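PelA (Pseudomonas aeruginosa, PDB 5TCB) probably cleaves glycosidic bonds through its glycoside hydrolase domain, while the longer protein is also thought to have deacetylase activity. Local coordinates at residues Phe69-Val74 with Gly131-Thr136; Leu171-Gly176 with Gly185-Val190; Leu48-Leu53 with Arg125-Ala130. All coordinates share one frame; numbering follows the deposited sequence.

Contact 1: residues Phe69-Val74 with Gly131-Thr136; sequences FAYLSV and GLFLDT
With chi1 at -180° for Tyr71 and -161° for Asp135, both side chains trail away from their own backbone nitrogens, and the phenol of Tyr71 reaches the carboxylate of Asp135, which lies two residues past Phe133, the register partner of Tyr71. The two strands, 69-73 and 131-135, are parallel neighbours in the eight-stranded sheet of a (beta/alpha)8-type barrel, the fold of the glycoside hydrolase domain. Tyr71 OH donates to Asp135 OD2 at 2.6 Å, using the anti lone pair of that oxygen, and the ring and carboxylate planes stand 70° apart. The other oxygen, OD1, receives Thr136 N from above the carboxylate plane and also Asn174 ND2 from the next strand, so the group is gripped at both ends and its rotation is restricted.

Backbone bonds alternate in the usual parallel manner: Phe133 N donates to Ala70 O (2.9 Å), and Leu72 N to Phe133 O (2.8 Å). Tyr71, Phe133 and Asp135 share one face of the sheet, where CD2 of Tyr71 meets CD2 of Phe133 at 4.1 Å. The opposite face, turned to helices 111-126 and 145-165, is aliphatic. There Leu72 lies alongside both Leu132 and Leu134, and Val74 CG2 packs against Leu134 CD2 at 3.9 Å. Where the strands end, Ser73 OG and Thr136 OG1 lie 2.8 Å apart.

Contact 2: residues Leu171-Gly176 with Gly185-Val190; sequences LFFNRG and GVASAV
Ala187 places its methyl squarely over the ring of Phe173: CB lies 3.8 Å from the ring centroid and only 13° off the normal, a clear CH-pi contact. This is the tight part of the join between neighbouring parallel strands 170-174 and 187-192 of the barrel sheet. Phe173, with chi1 at -78°, swings CG beside its own backbone nitrogen, and the ring reaches back far enough for CZ to touch Val186 CG1 as well. The same methyl of Val186 meets Leu171 CD1 at 3.9 Å, and Leu159 and Leu162 of helix 145-165 add to this apolar layer. On the other face of the sheet, Phe172 CD1 packs on Ala189 CB (3.8 Å), its ring also meeting Phe133 and Trp45 edge-to-face.

The other side of the contact is looser and wet. The chain turns a corner at Ser188, and regular strand pairing gives way to a water that accepts from Leu171 N (2.9 Å), donates to Val186 O (2.6 Å) and lies 2.8 Å from Ser188 OG. One direct backbone bond is made at the corner, nearly straight, from Ser188 N to Leu171 O (2.8 Å); the next, Phe173 N to Ala189 O (3.0 Å), is more bent. Between them, buried Ala189 N has no partner in the model, suggesting that the corner probably costs a strand bond there, while the water serves a different place, joining Leu171 N to Val186 O.

Contact 3: residues Leu48-Leu53 with Arg125-Ala130; sequences LEAAHL and RKQGYA
The phenol end of Tyr129 presses against Ala50, its OH 3.3 Å from Ala50 CB, with the ring carbon CZ 3.7 Å from the same methyl. A chi1 of -73° puts CG of Tyr129 opposite its carbonyl carbon and sends the ring to Ala50. Leu53 closes in on the hydroxyl too, its CB 3.7 Å from Tyr129 OH as the two side chains pass at an angle. Leu48 contributes more distantly, CD1 reaching the edge of the ring near its plane at CE1.

No direct hydrogen bond spans the two segments; a water takes that role. It sits in the plane of the Tyr129 ring, 2.7 Å from OH, and can donate to Ala50 O and to Gln127 OE1, both 3.0 Å away, but its two protons cannot serve every acceptor around it at once. A water held by a backbone carbonyl, an amide and a phenol thus joins the loop after strand 45-48 to the connection between helix 111-126 and strand 131-135 in the (beta/alpha)8-type barrel.

Behind Gln127 and Tyr129 the helix closes in a Schellman motif, with Gly128 leaving helical geometry at a positive phi of 106°. Gln127 and Tyr129, on either side of that glycine in sequence, both direct their side chains to the 48-53 loop, while Gly128 O is bound by Lys62. Leu124, Val58 and Ala70 pack on the tyrosine.

Across the contact, the short 3-10 turn at residues 50-52 is braced from within: Glu49 OE2 accepts from Ala51 N (3.0 Å), and Leu53 N donates to Ala50 O (3.1 Å), the same carbonyl that the water approaches.

Overall arrangement
Contacts 1 and 2 lie in one sheet and join through adjacent strands 131-135 and 170-174, where Leu134 N bonds Phe172 O. Their centres are about 10 Å apart. Contact 1, nearest the centre of the chain, combines regular strand pairing with direct polar side-chain bonds; contact 2 pairs less regularly and brings in water. Contact 3, whose centre is about 14 Å from that of the chain, lies further out yet is still largely buried. It joins the end of strand 45-48 and the loop after it to the end of helix 111-126 and the turn that follows, by apolar touches and a water, and meets contact 1 through Leu48 and Tyr129 but does not touch contact 2.

Contact 1: residues Phe69-Val74 with Gly131-Thr136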
loop_
_atom_site.group_PDB
_atom_site.type_symbol
_atom_site.label_atom_id
_atom_site.label_comp_id
_atom_site.label_asym_id
_atom_site.label_seq_id
_atom_site.Cartn_x
_atom_site.Cartn_y
_atom_site.Cartn_z
ATOM N N PHE A 69 9.670 3.308 -3.637
ATOM C CA PHE A 69 9.133 2.509 -2.530
ATOM C C PHE A 69 8.915 1.078 -2.996
ATOM O O PHE A 69 8.449 0.850 -4.116
ATOM C CB PHE A 69 7.778 3.041 -2.049
ATOM C CG PHE A 69 7.835 4.376 -1.375
ATOM C CD1 PHE A 69 8.035 5.519 -2.111
ATOM C CD2 PHE A 69 7.679 4.491 0.008
ATOM C CE1 PHE A 69 8.086 6.764 -1.476
ATOM C CE2 PHE A 69 7.707 5.686 0.632
ATOM C CZ PHE A 69 7.923 6.847 -0.102
ATOM N N ALA A 70 9.210 0.112 -2.124
ATOM C CA ALA A 70 8.933 -1.292 -2.396
ATOM C C ALA A 70 7.643 -1.730 -1.698
ATOM O O ALA A 70 7.422 -1.420 -0.513
ATOM C CB ALA A 70 10.090 -2.173 -1.935
ATOM N N TYR A 71 6.799 -2.433 -2.455
ATOM C CA TYR A 71 5.598 -3.061 -1.906
ATOM C C TYR A 71 5.945 -4.071 -0.829
ATOM O O TYR A 71 6.802 -4.937 -1.010
ATOM C CB TYR A 71 4.820 -3.720 -3.035
ATOM C CG TYR A 71 3.553 -4.395 -2.586
ATOM C CD1 TYR A 71 3.561 -5.732 -2.242
ATOM C CD2 TYR A 71 2.380 -3.697 -2.495
ATOM C CE1 TYR A 71 2.402 -6.364 -1.810
ATOM C CE2 TYR A 71 1.204 -4.335 -2.070
ATOM C CZ TYR A 71 1.248 -5.656 -1.734
ATOM O OH TYR A 71 0.117 -6.324 -1.286
ATOM N N LEU A 72 5.204 -4.014 0.278
ATOM C CA LEU A 72 5.339 -5.039 1.311
ATOM C C LEU A 72 3.980 -5.274 1.951
ATOM O O LEU A 72 3.442 -4.396 2.646
ATOM C CB LEU A 72 6.347 -4.629 2.381
ATOM C CG LEU A 72 6.634 -5.684 3.461
ATOM C CD1 LEU A 72 7.277 -6.930 2.883
ATOM C CD2 LEU A 72 7.500 -5.141 4.568
ATOM N N SER A 73 3.458 -6.492 1.794
ATOM C CA SER A 73 2.189 -6.878 2.405
ATOM C C SER A 73 2.440 -7.368 3.836
ATOM O O SER A 73 3.142 -8.353 4.062
ATOM C CB SER A 73 1.505 -7.930 1.546
ATOM O OG SER A 73 0.345 -8.441 2.215
ATOM N N VAL A 74 1.913 -6.613 4.801
ATOM C CA VAL A 74 2.176 -6.838 6.222
ATOM C C VAL A 74 1.179 -7.808 6.830
ATOM O O VAL A 74 1.543 -8.605 7.698
ATOM C CB VAL A 74 2.162 -5.489 6.975
ATOM C CG1 VAL A 74 2.303 -5.674 8.486
ATOM C CG2 VAL A 74 3.257 -4.602 6.478
ATOM N N GLY A 131 11.836 3.659 0.765
ATOM C CA GLY A 131 10.718 3.428 1.651
ATOM C C GLY A 131 9.995 2.157 1.270
ATOM O O GLY A 131 10.339 1.467 0.299
ATOM N N LEU A 132 8.958 1.872 2.075
ATOM C CA LEU A 132 8.100 0.720 1.897
ATOM C C LEU A 132 6.656 1.179 1.814
ATOM O O LEU A 132 6.246 2.077 2.553
ATOM C CB LEU A 132 8.196 -0.233 3.069
ATOM C CG LEU A 132 9.586 -0.766 3.411
ATOM C CD1 LEU A 132 9.577 -1.552 4.731
ATOM C CD2 LEU A 132 10.122 -1.608 2.297
ATOM N N PHE A 133 5.905 0.562 0.908
ATOM C CA PHE A 133 4.460 0.727 0.856
ATOM C C PHE A 133 3.863 -0.450 1.604
ATOM O O PHE A 133 3.989 -1.596 1.165
ATOM C CB PHE A 133 3.931 0.807 -0.566
ATOM C CG PHE A 133 2.431 1.017 -0.621
ATOM C CD1 PHE A 133 1.890 2.231 -0.280
ATOM C CD2 PHE A 133 1.580 0.006 -0.998
ATOM C CE1 PHE A 133 0.531 2.443 -0.313
ATOM C CE2 PHE A 133 0.196 0.215 -1.011
ATOM C CZ PHE A 133 -0.301 1.447 -0.687
ATOM N N LEU A 134 3.265 -0.169 2.737
ATOM C CA LEU A 134 2.786 -1.207 3.654
ATOM C C LEU A 134 1.313 -1.506 3.405
ATOM O O LEU A 134 0.431 -0.698 3.728
ATOM C CB LEU A 134 3.035 -0.789 5.102
ATOM C CG LEU A 134 4.495 -0.443 5.433
ATOM C CD1 LEU A 134 4.594 -0.045 6.907
ATOM C CD2 LEU A 134 5.426 -1.604 5.120
ATOM N N ASP A 135 1.048 -2.687 2.855
ATOM C CA ASP A 135 -0.291 -3.104 2.499
ATOM C C ASP A 135 -0.852 -4.053 3.559
ATOM O O ASP A 135 -0.162 -4.497 4.490
ATOM C CB ASP A 135 -0.258 -3.776 1.120
ATOM C CG ASP A 135 -1.605 -3.845 0.428
ATOM O OD1 ASP A 135 -2.563 -3.137 0.811
ATOM O OD2 ASP A 135 -1.695 -4.625 -0.548
ATOM N N THR A 136 -2.128 -4.362 3.370
ATOM C CA THR A 136 -2.947 -5.277 4.189
ATOM C C THR A 136 -2.826 -4.984 5.686
ATOM O O THR A 136 -2.766 -5.883 6.527
ATOM C CB THR A 136 -2.684 -6.750 3.831
ATOM O OG1 THR A 136 -1.308 -7.099 3.968
ATOM C CG2 THR A 136 -3.142 -7.015 2.407
#

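Contact 2: residues Leu171-Gly176 with Gly185-Val190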
loop_
_atom_site.group_PDB
_atom_site.type_symbol
_atom_site.label_atom_id
_atom_site.label_comp_id
_atom_site.label_asym_id
_atom_site.label_seq_id
_atom_site.Cartn_x
_atom_site.Cartn_y
_atom_site.Cartn_z
ATOM N N LEU A 171 7.861 5.076 5.578
ATOM C CA LEU A 171 6.753 4.126 5.630
ATOM C C LEU A 171 5.484 4.793 5.087
ATOM O O LEU A 171 4.968 5.754 5.659
ATOM C CB LEU A 171 6.554 3.588 7.047
ATOM C CG LEU A 171 7.786 2.919 7.676
ATOM C CD1 LEU A 171 7.437 2.372 9.040
ATOM C CD2 LEU A 171 8.386 1.832 6.778
ATOM N N PHE A 172 5.006 4.266 3.972
ATOM C CA PHE A 172 3.866 4.773 3.229
ATOM C C PHE A 172 2.763 3.754 3.498
ATOM O O PHE A 172 2.788 2.632 2.980
ATOM C CB PHE A 172 4.272 4.905 1.757
ATOM C CG PHE A 172 3.228 5.438 0.819
ATOM C CD1 PHE A 172 2.013 5.937 1.235
ATOM C CD2 PHE A 172 3.532 5.444 -0.530
ATOM C CE1 PHE A 172 1.093 6.402 0.295
ATOM C CE2 PHE A 172 2.634 5.914 -1.481
ATOM C CZ PHE A 172 1.410 6.397 -1.071
ATOM N N PHE A 173 1.844 4.112 4.392
ATOM C CA PHE A 173 0.816 3.172 4.837
ATOM C C PHE A 173 -0.320 3.110 3.813
ATOM O O PHE A 173 -0.763 4.150 3.314
ATOM C CB PHE A 173 0.183 3.618 6.154
ATOM C CG PHE A 173 0.977 3.357 7.406
ATOM C CD1 PHE A 173 2.349 3.270 7.412
ATOM C CD2 PHE A 173 0.300 3.219 8.612
ATOM C CE1 PHE A 173 3.036 3.057 8.612
ATOM C CE2 PHE A 173 0.971 3.026 9.784
ATOM C CZ PHE A 173 2.337 2.946 9.790
ATOM N N ASN A 174 -0.823 1.909 3.542
ATOM C CA ASN A 174 -2.154 1.734 2.934
ATOM C C ASN A 174 -3.168 1.670 4.067
ATOM O O ASN A 174 -3.269 0.667 4.773
ATOM C CB ASN A 174 -2.224 0.501 2.049
ATOM C CG ASN A 174 -3.457 0.507 1.148
ATOM O OD1 ASN A 174 -4.211 1.491 1.152
ATOM N ND2 ASN A 174 -3.662 -0.547 0.374
ATOM N N ARG A 175 -3.910 2.764 4.272
ATOM C CA ARG A 175 -4.856 2.861 5.405
ATOM C C ARG A 175 -4.072 2.620 6.696
ATOM O O ARG A 175 -3.046 3.267 6.927
ATOM C CB ARG A 175 -6.043 1.943 5.204
ATOM C CG ARG A 175 -6.890 2.239 4.019
ATOM C CD ARG A 175 -8.049 1.307 3.948
ATOM N NE ARG A 175 -8.926 1.584 2.811
ATOM C CZ ARG A 175 -10.246 1.541 2.868
ATOM N NH1 ARG A 175 -10.880 1.220 3.996
ATOM N NH2 ARG A 175 -10.939 1.810 1.769
ATOM N N GLY A 176 -4.515 1.742 7.578
ATOM C CA GLY A 176 -3.936 1.677 8.910
ATOM C C GLY A 176 -4.634 2.511 9.954
ATOM O O GLY A 176 -4.044 2.813 10.997
ATOM N N GLY A 185 4.281 10.045 14.117
ATOM C CA GLY A 185 5.591 10.208 13.517
ATOM C C GLY A 185 6.093 9.040 12.698
ATOM O O GLY A 185 7.206 9.112 12.167
ATOM N N VAL A 186 5.317 7.973 12.557
ATOM C CA VAL A 186 5.812 6.756 11.931
ATOM C C VAL A 186 5.545 6.747 10.432
ATOM O O VAL A 186 6.423 6.368 9.645
ATOM C CB VAL A 186 5.188 5.523 12.621
ATOM C CG1 VAL A 186 5.587 4.237 11.904
ATOM C CG2 VAL A 186 5.629 5.456 14.062
ATOM N N ALA A 187 4.328 7.107 10.023
ATOM C CA ALA A 187 3.940 7.121 8.620
ATOM C C ALA A 187 4.293 8.439 7.953
ATOM O O ALA A 187 4.090 9.513 8.521
ATOM C CB ALA A 187 2.443 6.873 8.469
ATOM N N SER A 188 4.805 8.339 6.722
ATOM C CA SER A 188 5.114 9.516 5.930
ATOM C C SER A 188 3.931 9.974 5.074
ATOM O O SER A 188 3.883 11.144 4.678
ATOM C CB SER A 188 6.317 9.223 5.035
ATOM O OG SER A 188 7.522 9.212 5.784
ATOM N N ALA A 189 3.013 9.069 4.763
ATOM C CA ALA A 189 1.795 9.346 4.019
ATOM C C ALA A 189 0.883 8.151 4.219
ATOM O O ALA A 189 1.331 7.075 4.633
ATOM C CB ALA A 189 2.087 9.561 2.527
ATOM N N VAL A 190 -0.401 8.350 3.945
ATOM C CA VAL A 190 -1.404 7.299 4.005
ATOM C C VAL A 190 -2.164 7.296 2.696
ATOM O O VAL A 190 -2.645 8.353 2.258
ATOM C CB VAL A 190 -2.362 7.521 5.184
ATOM C CG1 VAL A 190 -3.440 6.465 5.221
ATOM C CG2 VAL A 190 -1.575 7.568 6.489
HETATM O O HOH W 1 7.981 7.144 7.649
#

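Contact 3: residues Leu48-Leu53 with Arg125-Ala130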
loop_
_atom_site.group_PDB
_atom_site.type_symbol
_atom_site.label_atom_id
_atom_site.label_comp_id
_atom_site.label_asym_id
_atom_site.label_seq_id
_atom_site.Cartn_x
_atom_site.Cartn_y
_atom_site.Cartn_z
ATOM N N LEU A 48 6.676 0.208 -6.265
ATOM C CA LEU A 48 6.987 -0.870 -7.185
ATOM C C LEU A 48 6.930 -2.218 -6.486
ATOM O O LEU A 48 7.191 -2.329 -5.282
ATOM C CB LEU A 48 8.388 -0.716 -7.763
ATOM C CG LEU A 48 8.592 0.636 -8.433
ATOM C CD1 LEU A 48 9.900 1.236 -8.010
ATOM C CD2 LEU A 48 8.489 0.469 -9.911
ATOM N N GLU A 49 6.657 -3.254 -7.267
ATOM C CA GLU A 49 6.926 -4.620 -6.829
ATOM C C GLU A 49 8.395 -4.890 -7.098
ATOM O O GLU A 49 8.817 -5.045 -8.255
ATOM C CB GLU A 49 6.007 -5.606 -7.544
ATOM C CG GLU A 49 6.342 -7.074 -7.288
ATOM C CD GLU A 49 6.538 -7.397 -5.819
ATOM O OE1 GLU A 49 5.598 -7.260 -5.001
ATOM O OE2 GLU A 49 7.670 -7.800 -5.481
ATOM N N ALA A 50 9.174 -4.966 -6.022
ATOM C CA ALA A 50 10.628 -5.077 -6.119
ATOM C C ALA A 50 11.096 -6.349 -6.834
ATOM O O ALA A 50 12.218 -6.395 -7.359
ATOM C CB ALA A 50 11.222 -4.998 -4.705
ATOM N N ALA A 51 10.277 -7.395 -6.864
ATOM C CA ALA A 51 10.660 -8.610 -7.567
ATOM C C ALA A 51 10.947 -8.364 -9.040
ATOM O O ALA A 51 11.616 -9.180 -9.675
ATOM C CB ALA A 51 9.554 -9.657 -7.411
ATOM N N HIS A 52 10.474 -7.253 -9.596
ATOM C CA HIS A 52 10.609 -6.968 -11.019
ATOM C C HIS A 52 11.670 -5.927 -11.322
ATOM O O HIS A 52 11.787 -5.488 -12.477
ATOM C CB HIS A 52 9.259 -6.528 -11.566
ATOM C CG HIS A 52 8.217 -7.572 -11.397
ATOM N ND1 HIS A 52 8.413 -8.869 -11.816
ATOM C CD2 HIS A 52 6.998 -7.541 -10.807
ATOM C CE1 HIS A 52 7.354 -9.593 -11.495
ATOM N NE2 HIS A 52 6.480 -8.810 -10.889
ATOM N N LEU A 53 12.429 -5.500 -10.316
ATOM C CA LEU A 53 13.485 -4.515 -10.509
ATOM C C LEU A 53 14.793 -5.049 -9.980
ATOM O O LEU A 53 14.823 -5.919 -9.112
ATOM C CB LEU A 53 13.231 -3.205 -9.764
ATOM C CG LEU A 53 12.231 -2.221 -10.315
ATOM C CD1 LEU A 53 10.845 -2.671 -9.900
ATOM C CD2 LEU A 53 12.610 -0.877 -9.780
ATOM N N ARG A 125 15.956 -2.380 1.975
ATOM C CA ARG A 125 16.867 -1.278 2.307
ATOM C C ARG A 125 18.194 -1.424 1.567
ATOM O O ARG A 125 18.699 -0.457 0.986
ATOM C CB ARG A 125 17.099 -1.203 3.813
ATOM C CG ARG A 125 18.175 -0.173 4.273
ATOM C CD ARG A 125 19.385 -0.849 4.878
ATOM N NE ARG A 125 18.976 -1.669 6.007
ATOM C CZ ARG A 125 19.679 -2.658 6.542
ATOM N NH1 ARG A 125 20.894 -2.965 6.090
ATOM N NH2 ARG A 125 19.160 -3.334 7.553
ATOM N N LYS A 126 18.776 -2.625 1.589
ATOM C CA LYS A 126 20.067 -2.838 0.936
ATOM C C LYS A 126 19.964 -2.663 -0.564
ATOM O O LYS A 126 20.956 -2.287 -1.213
ATOM C CB LYS A 126 20.600 -4.229 1.260
ATOM C CG LYS A 126 20.966 -4.415 2.715
ATOM C CD LYS A 126 21.398 -5.856 2.930
ATOM C CE LYS A 126 21.198 -6.330 4.315
ATOM N NZ LYS A 126 21.439 -7.799 4.333
ATOM N N GLN A 127 18.796 -2.945 -1.142
ATOM C CA GLN A 127 18.589 -2.764 -2.574
ATOM C C GLN A 127 18.454 -1.310 -2.991
ATOM O O GLN A 127 18.454 -1.036 -4.196
ATOM C CB GLN A 127 17.333 -3.494 -3.018
ATOM C CG GLN A 127 17.419 -4.999 -3.015
ATOM C CD GLN A 127 16.530 -5.558 -4.096
ATOM O OE1 GLN A 127 16.903 -5.570 -5.279
ATOM N NE2 GLN A 127 15.335 -5.972 -3.719
ATOM N N GLY A 128 18.327 -0.383 -2.050
ATOM C CA GLY A 128 18.295 1.025 -2.378
ATOM C C GLY A 128 16.948 1.677 -2.277
ATOM O O GLY A 128 16.846 2.873 -2.552
ATOM N N TYR A 129 15.912 0.966 -1.853
ATOM C CA TYR A 129 14.606 1.596 -1.753
ATOM C C TYR A 129 14.620 2.689 -0.693
ATOM O O TYR A 129 15.245 2.572 0.358
ATOM C CB TYR A 129 13.504 0.550 -1.461
ATOM C CG TYR A 129 13.235 -0.263 -2.688
ATOM C CD1 TYR A 129 12.408 0.228 -3.690
ATOM C CD2 TYR A 129 13.850 -1.494 -2.885
ATOM C CE1 TYR A 129 12.188 -0.492 -4.844
ATOM C CE2 TYR A 129 13.650 -2.208 -4.038
ATOM C CZ TYR A 129 12.814 -1.710 -5.020
ATOM O OH TYR A 129 12.612 -2.411 -6.203
ATOM N N ALA A 130 13.914 3.776 -0.978
ATOM C CA ALA A 130 13.778 4.876 -0.034
ATOM C C ALA A 130 12.668 4.665 0.975
ATOM O O ALA A 130 12.552 5.437 1.935
ATOM C CB ALA A 130 13.529 6.166 -0.795
HETATM O O HOH W 2 14.355 -4.458 -6.458
#